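Local coordinates for protein neuraminidase (Influenza A virus, PDB 4GDI) that resembles the sialidases that cleave terminal sialic acid from glycoconjugates, although its putative active site has diverged, at residues 151-156 against 207-212. Sequence-based numbering, arbitrary orientation.
Sequences ECICIE and NLIKCT
Ile209 packs against both Ile153 and Ile155, and these three buried side chains carry most of the contact. Against Ile153 it sets both branches: CG1 of Ile209 lies 3.9 Å from CG2 of Ile153, while CG2 of Ile209 meets CG1 of Ile153, the two chains passing alongside and pointing opposite ways. With Ile155 the meeting is between methyls, CD1 of Ile155 to CD1 of Ile209 at 3.6 Å, with the side chains crossing at a slant. CD1 of Ile155 is anti to CA (chi2 175°), which carries the methyl out to Ile209. Thr204 lies beside both Ile153 and Ile155, and Phe227 touches Ile209, continuing the packing on neighbouring strands.

The polar margin is looser. OD1 of Asn207 stands 4.1 Å from CG2 of Ile155. It also comes within 3.8 Å of OE2 of Glu156, but both oxygens are acceptors and this is no hydrogen bond; carboxylate and amide planes are turned 52° apart. The carboxylate of Glu156 has its strong partner elsewhere, in a salt bridge from OE1 to Lys229.

The backbones run antiparallel, with the CA atoms of Ile153 and Ile209 7.4 Å apart, and side chains fill the gap between two separate sheets. Strand 153-155 begins one four-stranded antiparallel sheet and strand 208-214 is second in the next, the face-to-face packing of consecutive blades in the neuraminidase beta-propeller.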
loop_
_atom_site.group_PDB
_atom_site.type_symbol
_atom_site.label_atom_id
_atom_site.label_comp_id
_atom_site.label_asym_id
_atom_site.label_seq_id
_atom_site.Cartn_x
_atom_site.Cartn_y
_atom_site.Cartn_z
ATOM N N GLU A 151 25.205 -4.729 -3.334
ATOM C CA GLU A 151 24.592 -6.020 -3.054
ATOM C C GLU A 151 25.630 -7.094 -2.853
ATOM O O GLU A 151 26.677 -7.100 -3.508
ATOM C CB GLU A 151 23.599 -6.450 -4.146
ATOM C CG GLU A 151 24.189 -6.905 -5.466
ATOM C CD GLU A 151 23.106 -7.483 -6.407
ATOM O OE1 GLU A 151 21.953 -7.644 -5.950
ATOM O OE2 GLU A 151 23.395 -7.771 -7.589
ATOM N N CYS A 152 25.327 -8.018 -1.946
ATOM C CA CYS A 152 26.155 -9.203 -1.810
ATOM C C CYS A 152 25.781 -10.185 -2.932
ATOM O O CYS A 152 24.825 -9.967 -3.669
ATOM C CB CYS A 152 26.077 -9.817 -0.392
ATOM S SG CYS A 152 24.489 -9.802 0.439
ATOM N N ILE A 153 26.564 -11.239 -3.084
ATOM C CA ILE A 153 26.444 -12.109 -4.235
ATOM C C ILE A 153 26.036 -13.516 -3.818
ATOM O O ILE A 153 26.767 -14.181 -3.072
ATOM C CB ILE A 153 27.792 -12.197 -4.989
ATOM C CG1 ILE A 153 28.197 -10.827 -5.529
ATOM C CG2 ILE A 153 27.696 -13.167 -6.135
ATOM C CD1 ILE A 153 27.117 -10.169 -6.396
ATOM N N CYS A 154 24.878 -13.971 -4.304
ATOM C CA CYS A 154 24.379 -15.326 -3.990
ATOM C C CYS A 154 24.480 -16.272 -5.186
ATOM O O CYS A 154 24.128 -15.917 -6.307
ATOM C CB CYS A 154 22.937 -15.268 -3.490
ATOM S SG CYS A 154 22.719 -14.368 -1.951
ATOM N N ILE A 155 25.004 -17.468 -4.933
ATOM C CA ILE A 155 25.105 -18.522 -5.928
ATOM C C ILE A 155 24.639 -19.837 -5.303
ATOM O O ILE A 155 25.269 -20.333 -4.373
ATOM C CB ILE A 155 26.558 -18.749 -6.389
ATOM C CG1 ILE A 155 27.189 -17.460 -6.880
ATOM C CG2 ILE A 155 26.615 -19.778 -7.518
ATOM C CD1 ILE A 155 28.639 -17.639 -7.224
ATOM N N GLU A 156 23.532 -20.381 -5.793
ATOM C CA GLU A 156 23.043 -21.678 -5.318
ATOM C C GLU A 156 22.951 -21.745 -3.798
ATOM O O GLU A 156 23.289 -22.745 -3.214
ATOM C CB GLU A 156 23.966 -22.809 -5.810
ATOM C CG GLU A 156 23.899 -23.054 -7.311
ATOM C CD GLU A 156 25.221 -23.539 -7.908
ATOM O OE1 GLU A 156 26.186 -23.773 -7.147
ATOM O OE2 GLU A 156 25.296 -23.675 -9.150
ATOM N N ASN A 207 29.618 -19.193 -12.164
ATOM C CA ASN A 207 30.227 -19.597 -10.888
ATOM C C ASN A 207 31.456 -18.789 -10.396
ATOM O O ASN A 207 32.154 -19.208 -9.470
ATOM C CB ASN A 207 30.552 -21.091 -10.928
ATOM C CG ASN A 207 29.298 -21.955 -11.023
ATOM O OD1 ASN A 207 28.691 -22.306 -10.008
ATOM N ND2 ASN A 207 28.902 -22.292 -12.248
ATOM N N LEU A 208 31.696 -17.627 -10.995
ATOM C CA LEU A 208 32.735 -16.707 -10.534
ATOM C C LEU A 208 32.095 -15.466 -9.941
ATOM O O LEU A 208 30.994 -15.086 -10.332
ATOM C CB LEU A 208 33.609 -16.257 -11.705
ATOM C CG LEU A 208 34.475 -17.342 -12.337
ATOM C CD1 LEU A 208 35.289 -16.760 -13.481
ATOM C CD2 LEU A 208 35.382 -17.944 -11.281
ATOM N N ILE A 209 32.789 -14.839 -9.003
ATOM C CA ILE A 209 32.344 -13.578 -8.451
ATOM C C ILE A 209 33.423 -12.581 -8.868
ATOM O O ILE A 209 34.608 -12.842 -8.698
ATOM C CB ILE A 209 32.211 -13.612 -6.911
ATOM C CG1 ILE A 209 31.250 -14.725 -6.440
ATOM C CG2 ILE A 209 31.725 -12.239 -6.381
ATOM C CD1 ILE A 209 31.839 -16.124 -6.476
ATOM N N LYS A 210 33.009 -11.464 -9.449
ATOM C CA LYS A 210 33.937 -10.442 -9.867
ATOM C C LYS A 210 33.537 -9.129 -9.224
ATOM O O LYS A 210 32.367 -8.742 -9.294
ATOM C CB LYS A 210 33.899 -10.330 -11.388
ATOM C CG LYS A 210 34.470 -11.572 -12.064
ATOM C CD LYS A 210 34.388 -11.481 -13.556
ATOM C CE LYS A 210 34.656 -12.834 -14.205
ATOM N NZ LYS A 210 34.433 -12.708 -15.665
ATOM N N CYS A 211 34.501 -8.449 -8.598
ATOM C CA CYS A 211 34.222 -7.225 -7.856
ATOM C C CYS A 211 35.200 -6.116 -8.247
ATOM O O CYS A 211 36.365 -6.371 -8.553
ATOM C CB CYS A 211 34.386 -7.457 -6.354
ATOM S SG CYS A 211 33.435 -8.780 -5.659
ATOM N N THR A 212 34.726 -4.885 -8.219
ATOM C CA THR A 212 35.595 -3.746 -8.398
ATOM C C THR A 212 35.713 -3.050 -7.069
ATOM O O THR A 212 34.714 -2.872 -6.369
ATOM C CB THR A 212 35.061 -2.736 -9.398
ATOM O OG1 THR A 212 34.858 -3.373 -10.654
ATOM C CG2 THR A 212 36.095 -1.584 -9.579
#